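Metallo-beta-lactamase domain-containing protein (PDB 2AZ4) is of unknown function but binds two zinc ions in a metallo-beta-lactamase fold and is probably a hydrolase, perhaps an RNA-binding exonuclease. Local coordinates at residues I51-L54 with I55-L59; L176-P180 with D181-T185. All blocks are in the same frame, centred on the assembly; numbering follows the deposited sequence.

Contact 1: residues I51-L54 with I55-L59; sequences IETL and INNRL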
ATOM      1  N   ILE A  51      18.171   0.108  13.545  1.00 26.08           N
ATOM      2  CA  ILE A  51      17.529   1.360  13.957  1.00 26.00           C
ATOM      3  C   ILE A  51      18.477   2.584  13.955  1.00 26.46           C
ATOM      4  O   ILE A  51      18.125   3.644  13.444  1.00 26.57           O
ATOM      5  CB  ILE A  51      16.730   1.205  15.277  1.00 25.95           C
ATOM      6  CG1 ILE A  51      15.850   2.447  15.525  1.00 25.86           C
ATOM      7  CG2 ILE A  51      17.647   0.821  16.449  1.00 24.93           C
ATOM      8  CD1 ILE A  51      14.403   2.109  15.804  1.00 25.73           C
ATOM      9  N   GLU A  52      19.692   2.415  14.463  1.00 27.48           N
ATOM     10  CA  GLU A  52      20.694   3.492  14.499  1.00 28.05           C
ATOM     11  C   GLU A  52      21.046   4.009  13.113  1.00 27.41           C
ATOM     12  O   GLU A  52      21.210   5.211  12.906  1.00 27.85           O
ATOM     13  CB  GLU A  52      21.966   2.997  15.188  1.00 28.86           C
ATOM     14  CG  GLU A  52      22.151   3.518  16.606  1.00 33.56           C
ATOM     15  CD  GLU A  52      21.317   2.781  17.634  1.00 39.25           C
ATOM     16  OE1 GLU A  52      21.188   1.537  17.521  1.00 43.16           O
ATOM     17  OE2 GLU A  52      20.805   3.446  18.572  1.00 42.31           O
ATOM     18  N   THR A  53      21.165   3.087  12.169  1.00 26.48           N
ATOM     19  CA  THR A  53      21.486   3.414  10.795  1.00 26.05           C
ATOM     20  C   THR A  53      20.355   4.245  10.209  1.00 25.38           C
ATOM     21  O   THR A  53      20.601   5.273   9.578  1.00 24.49           O
ATOM     22  CB  THR A  53      21.746   2.124   9.976  1.00 26.07           C
ATOM     23  OG1 THR A  53      22.787   1.374  10.619  1.00 27.23           O
ATOM     24  CG2 THR A  53      22.173   2.436   8.551  1.00 26.20           C
ATOM     25  N   LEU A  54      19.122   3.803  10.452  1.00 24.56           N
ATOM     26  CA  LEU A  54      17.928   4.499   9.984  1.00 24.21           C
ATOM     27  C   LEU A  54      17.765   5.863  10.653  1.00 24.26           C
ATOM     28  O   LEU A  54      17.383   6.827  10.001  1.00 24.18           O
ATOM     29  CB  LEU A  54      16.664   3.635  10.175  1.00 23.97           C
ATOM     30  CG  LEU A  54      16.570   2.274   9.450  1.00 23.01           C
ATOM     31  CD1 LEU A  54      15.261   1.591   9.833  1.00 22.89           C
ATOM     32  CD2 LEU A  54      16.678   2.416   7.946  1.00 23.80           C
ATOM     33  N   ILE A  55      18.070   5.932  11.948  1.00 24.35           N
ATOM     34  CA  ILE A  55      18.020   7.177  12.698  1.00 25.51           C
ATOM     35  C   ILE A  55      19.069   8.159  12.125  1.00 26.04           C
ATOM     36  O   ILE A  55      18.715   9.256  11.675  1.00 26.59           O
ATOM     37  CB  ILE A  55      18.207   6.914  14.228  1.00 25.18           C
ATOM     38  CG1 ILE A  55      16.910   6.349  14.826  1.00 25.46           C
ATOM     39  CG2 ILE A  55      18.617   8.186  14.969  1.00 26.80           C
ATOM     40  CD1 ILE A  55      15.721   7.282  14.732  1.00 23.82           C
ATOM     41  N   ASN A  56      20.329   7.717  12.091  1.00 26.50           N
ATOM     42  CA  ASN A  56      21.468   8.512  11.595  1.00 26.83           C
ATOM     43  C   ASN A  56      21.282   9.030  10.170  1.00 26.53           C
ATOM     44  O   ASN A  56      21.801  10.068   9.800  1.00 26.96           O
ATOM     45  CB  ASN A  56      22.758   7.692  11.660  1.00 26.99           C
ATOM     46  CG  ASN A  56      23.258   7.473  13.086  1.00 30.00           C
ATOM     47  OD1 ASN A  56      22.737   8.045  14.039  1.00 34.27           O
ATOM     48  ND2 ASN A  56      24.285   6.642  13.232  1.00 33.63           N
ATOM     49  N   ASN A  57      20.553   8.282   9.363  1.00 26.09           N
ATOM     50  CA  ASN A  57      20.297   8.683   7.989  1.00 25.57           C
ATOM     51  C   ASN A  57      18.953   9.348   7.793  1.00 24.77           C
ATOM     52  O   ASN A  57      18.530   9.594   6.657  1.00 24.84           O
ATOM     53  CB  ASN A  57      20.474   7.482   7.064  1.00 25.54           C
ATOM     54  CG  ASN A  57      21.932   7.167   6.828  1.00 27.52           C
ATOM     55  OD1 ASN A  57      22.608   7.883   6.093  1.00 28.03           O
ATOM     56  ND2 ASN A  57      22.436   6.107   7.469  1.00 27.23           N
ATOM     57  N   ARG A  58      18.281   9.630   8.907  1.00 24.53           N
ATOM     58  CA  ARG A  58      17.008  10.340   8.889  1.00 24.74           C
ATOM     59  C   ARG A  58      15.910   9.598   8.124  1.00 23.89           C
ATOM     60  O   ARG A  58      14.974  10.225   7.625  1.00 23.88           O
ATOM     61  CB  ARG A  58      17.211  11.737   8.289  1.00 25.30           C
ATOM     62  CG  ARG A  58      16.374  12.830   8.855  1.00 27.89           C
ATOM     63  CD  ARG A  58      15.882  13.696   7.687  1.00 32.41           C
ATOM     64  NE  ARG A  58      16.043  15.124   7.921  1.00 33.97           N
ATOM     65  CZ  ARG A  58      15.641  16.066   7.072  1.00 33.17           C
ATOM     66  NH1 ARG A  58      15.059  15.739   5.917  1.00 31.28           N
ATOM     67  NH2 ARG A  58      15.820  17.333   7.381  1.00 32.09           N
ATOM     68  N   LEU A  59      15.997   8.268   8.039  1.00 22.93           N
ATOM     69  CA  LEU A  59      14.944   7.527   7.343  1.00 22.32           C
ATOM     70  C   LEU A  59      13.758   7.212   8.261  1.00 20.94           C
ATOM     71  O   LEU A  59      12.642   6.966   7.802  1.00 19.65           O
ATOM     72  CB  LEU A  59      15.506   6.279   6.656  1.00 22.66           C
ATOM     73  CG  LEU A  59      16.637   6.643   5.709  1.00 23.67           C
ATOM     74  CD1 LEU A  59      17.394   5.390   5.351  1.00 25.11           C
ATOM     75  CD2 LEU A  59      16.086   7.329   4.432  1.00 24.41           C
TER
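Asn-57 and Thr-53 lie side by side where a short helix ends, pointing the same way, with Asn-57 ND2 3.8 Å from Thr-53 CG2. The same amide nitrogen donates to Thr-53 O at 2.9 Å, close to its own amide plane, while the backbone N of Asn-57 reaches that oxygen from the opposite face of the carbonyl at 3.0 Å. Two N-H groups of one residue thus grip one carbonyl, and the ND2 bond holds the rotation of the amide. With Thr-53 OG1 beside its own backbone N (chi1 -56°) and bonded to Asp-48 OD1, the methyl CG2 is the branch that faces the amide of Asn-57. On another flank Ile-51 and Ile-55 run alongside each other, their CG1 atoms 4.1 Å apart. Leu-54 and Leu-59 cross at about a right angle, CD2 of Leu-54 meeting CD1 of Leu-59 at 4.0 Å. This apolar pair spans a Schellman motif: Arg-58 takes positive phi, Leu-59 N bonds to Leu-54 O (2.8 Å) and Arg-58 N to Ile-55 O (2.8 Å). Helix 51-56 lies between strands 30-34 and 85-89 in the chain; loops cover it and its end, Tyr-67 touching Ile-51, and Leu-46 touching Asn-57 and Leu-59 just past the last turn.

Contact 2: residues L176-P180 with D181-T185; sequences LIRTP and DHFIT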
ATOM      1  N   LEU A 176     -10.411   8.971  11.091  1.00 17.80           N
ATOM      2  CA  LEU A 176     -11.105  10.154  11.566  1.00 18.59           C
ATOM      3  C   LEU A 176     -10.789  10.234  13.043  1.00 18.74           C
ATOM      4  O   LEU A 176     -11.122   9.323  13.805  1.00 19.70           O
ATOM      5  CB  LEU A 176     -12.618  10.061  11.372  1.00 18.75           C
ATOM      6  CG  LEU A 176     -13.217   9.866   9.983  1.00 21.16           C
ATOM      7  CD1 LEU A 176     -14.709   9.914  10.148  1.00 25.07           C
ATOM      8  CD2 LEU A 176     -12.782  10.926   9.047  1.00 21.54           C
ATOM      9  N   ILE A 177     -10.148  11.324  13.436  1.00 18.65           N
ATOM     10  CA  ILE A 177      -9.583  11.446  14.782  1.00 19.60           C
ATOM     11  C   ILE A 177     -10.263  12.546  15.602  1.00 19.97           C
ATOM     12  O   ILE A 177     -10.296  13.693  15.185  1.00 19.61           O
ATOM     13  CB  ILE A 177      -8.053  11.691  14.679  1.00 18.79           C
ATOM     14  CG1 ILE A 177      -7.382  10.510  13.969  1.00 19.09           C
ATOM     15  CG2 ILE A 177      -7.404  11.915  16.081  1.00 20.08           C
ATOM     16  CD1 ILE A 177      -6.152  10.913  13.118  1.00 18.48           C
ATOM     17  N   ARG A 178     -10.803  12.198  16.765  1.00 20.91           N
ATOM     18  CA  ARG A 178     -11.425  13.210  17.598  1.00 22.27           C
ATOM     19  C   ARG A 178     -10.819  13.280  18.991  1.00 22.95           C
ATOM     20  O   ARG A 178     -10.570  12.247  19.619  1.00 22.26           O
ATOM     21  CB  ARG A 178     -12.944  12.998  17.672  1.00 22.29           C
ATOM     22  CG  ARG A 178     -13.621  13.312  16.349  1.00 24.87           C
ATOM     23  CD  ARG A 178     -15.097  13.067  16.457  1.00 30.96           C
ATOM     24  NE  ARG A 178     -15.633  12.403  15.276  1.00 34.91           N
ATOM     25  CZ  ARG A 178     -16.248  13.017  14.268  1.00 35.08           C
ATOM     26  NH1 ARG A 178     -16.401  14.336  14.269  1.00 34.47           N
ATOM     27  NH2 ARG A 178     -16.701  12.296  13.251  1.00 34.52           N
ATOM     28  N   THR A 179     -10.541  14.508  19.428  1.00 23.21           N
ATOM     29  CA  THR A 179     -10.367  14.834  20.851  1.00 24.67           C
ATOM     30  C   THR A 179     -11.596  15.675  21.239  1.00 25.63           C
ATOM     31  O   THR A 179     -12.368  16.072  20.351  1.00 25.64           O
ATOM     32  CB  THR A 179      -9.067  15.605  21.098  1.00 24.77           C
ATOM     33  OG1 THR A 179      -9.096  16.855  20.396  1.00 25.91           O
ATOM     34  CG2 THR A 179      -7.869  14.806  20.595  1.00 24.66           C
ATOM     35  N   PRO A 180     -11.816  15.931  22.546  1.00 26.19           N
ATOM     36  CA  PRO A 180     -13.049  16.656  22.908  1.00 26.77           C
ATOM     37  C   PRO A 180     -13.329  17.972  22.147  1.00 26.82           C
ATOM     38  O   PRO A 180     -14.486  18.310  21.938  1.00 27.29           O
ATOM     39  CB  PRO A 180     -12.868  16.901  24.404  1.00 27.43           C
ATOM     40  CG  PRO A 180     -12.042  15.718  24.843  1.00 26.28           C
ATOM     41  CD  PRO A 180     -11.036  15.574  23.743  1.00 26.20           C
ATOM     42  N   ASP A 181     -12.307  18.684  21.696  1.00 26.83           N
ATOM     43  CA  ASP A 181     -12.564  19.944  20.999  1.00 27.10           C
ATOM     44  C   ASP A 181     -12.246  19.927  19.517  1.00 26.41           C
ATOM     45  O   ASP A 181     -12.499  20.920  18.835  1.00 26.04           O
ATOM     46  CB  ASP A 181     -11.778  21.089  21.647  1.00 28.44           C
ATOM     47  CG  ASP A 181     -12.306  21.475  23.032  1.00 31.33           C
ATOM     48  OD1 ASP A 181     -13.450  21.112  23.403  1.00 35.98           O
ATOM     49  OD2 ASP A 181     -11.555  22.158  23.759  1.00 36.70           O
ATOM     50  N   HIS A 182     -11.663  18.829  19.015  1.00 24.86           N
ATOM     51  CA  HIS A 182     -11.189  18.803  17.629  1.00 23.86           C
ATOM     52  C   HIS A 182     -11.484  17.545  16.845  1.00 23.84           C
ATOM     53  O   HIS A 182     -11.591  16.447  17.404  1.00 22.62           O
ATOM     54  CB  HIS A 182      -9.691  19.106  17.564  1.00 23.07           C
ATOM     55  CG  HIS A 182      -9.326  20.383  18.235  1.00 24.19           C
ATOM     56  ND1 HIS A 182      -9.464  21.611  17.622  1.00 23.06           N
ATOM     57  CD2 HIS A 182      -8.868  20.630  19.486  1.00 24.10           C
ATOM     58  CE1 HIS A 182      -9.085  22.559  18.461  1.00 25.46           C
ATOM     59  NE2 HIS A 182      -8.715  21.991  19.595  1.00 25.34           N
ATOM     60  N   PHE A 183     -11.571  17.735  15.534  1.00 23.94           N
ATOM     61  CA  PHE A 183     -11.875  16.684  14.580  1.00 24.31           C
ATOM     62  C   PHE A 183     -10.907  16.863  13.425  1.00 24.41           C
ATOM     63  O   PHE A 183     -10.954  17.875  12.713  1.00 24.86           O
ATOM     64  CB  PHE A 183     -13.327  16.830  14.087  1.00 24.26           C
ATOM     65  CG  PHE A 183     -13.679  15.948  12.901  1.00 24.26           C
ATOM     66  CD1 PHE A 183     -13.140  14.663  12.772  1.00 23.27           C
ATOM     67  CD2 PHE A 183     -14.567  16.394  11.935  1.00 22.92           C
ATOM     68  CE1 PHE A 183     -13.456  13.855  11.674  1.00 24.97           C
ATOM     69  CE2 PHE A 183     -14.910  15.587  10.840  1.00 22.96           C
ATOM     70  CZ  PHE A 183     -14.359  14.319  10.705  1.00 22.92           C
ATOM     71  N   ILE A 184     -10.012  15.886  13.257  1.00 23.76           N
ATOM     72  CA  ILE A 184      -9.029  15.911  12.183  1.00 22.78           C
ATOM     73  C   ILE A 184      -9.055  14.583  11.403  1.00 22.06           C
ATOM     74  O   ILE A 184      -9.593  13.600  11.875  1.00 22.49           O
ATOM     75  CB  ILE A 184      -7.624  16.274  12.698  1.00 23.35           C
ATOM     76  CG1 ILE A 184      -7.038  15.155  13.562  1.00 22.99           C
ATOM     77  CG2 ILE A 184      -7.672  17.622  13.456  1.00 22.21           C
ATOM     78  CD1 ILE A 184      -5.597  15.409  13.946  1.00 25.36           C
ATOM     79  N   THR A 185      -8.492  14.579  10.204  1.00 21.39           N
ATOM     80  CA  THR A 185      -8.663  13.472   9.288  1.00 20.39           C
ATOM     81  C   THR A 185      -7.365  13.200   8.554  1.00 19.85           C
ATOM     82  O   THR A 185      -6.723  14.127   8.072  1.00 20.51           O
ATOM     83  CB  THR A 185      -9.770  13.801   8.251  1.00 19.78           C
ATOM     84  OG1 THR A 185     -11.004  14.047   8.945  1.00 20.09           O
ATOM     85  CG2 THR A 185      -9.957  12.646   7.292  1.00 19.24           C
TER
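The Phe-183 ring carries the guanidinium of Arg-178 on one face, NH1 over the ring centre and 3.4 Å above its plane, while Leu-176 CB and Ile-177 O lie at its edge, near its plane. The two flat groups stack with planes 18° apart, and Arg-178 CZ stands 3.9 Å from the ring centroid, a cation-pi contact. The Arg-178 chain bends at chi3, which helps lay its end flat on the ring. Leu-176 CB approaches Phe-183 CE1 at 3.9 Å, and Leu-176 CD2 lies 3.6 Å from Thr-185 OG1, which is hydrogen-bonded to Thr-210 OG1. Ile-177 and Ile-184 cross on the other face of the hairpin, Ile-177 CB to Ile-184 CG1 3.8 Å. Their backbones form a hydrogen-bonded antiparallel pair, Ile-177 N to Ile-184 O 2.8 Å and Ile-184 N to Ile-177 O 2.9 Å. A type I turn from Thr-179 to His-182 reverses the chain; Thr-179 OG1, hydrogen-bonded to Thr-7 OG1, sits at the imidazole edge, and His-182 ND1 bonds to Glu-211. Flanked by strands 158-164 and 212-216 in its own sheet, the hairpin packs Leu-176 and Thr-185 on Phe-203 of helix 197-207, and Ile-177 and Ile-184 on Val-25 of strand 22-27 in the facing sheet.

How the contacts relate
From the N terminus the chain first builds strands 7-13, 22-27 and 30-34, then reaches contact 1, which closes no long loop but spans the short helix 51-56 and its Schellman end. Strand 85-89 follows in the same sheet as those first strands, and the zinc ligands from His-92 to His-97 come directly after it. Contact 2 comes later, closing the hairpin of strands 173-179 and 182-186 in the second sheet, between zinc ligands His-167 and Asp-189. The two are in series, neither nesting nor crossing, with centres 32 Å apart and nearest atoms about 20 Å apart. Contact 1 lies in the long connection between strands 30-34 and 85-89; contact 2 joins neighbouring strands, at a distance from the metals.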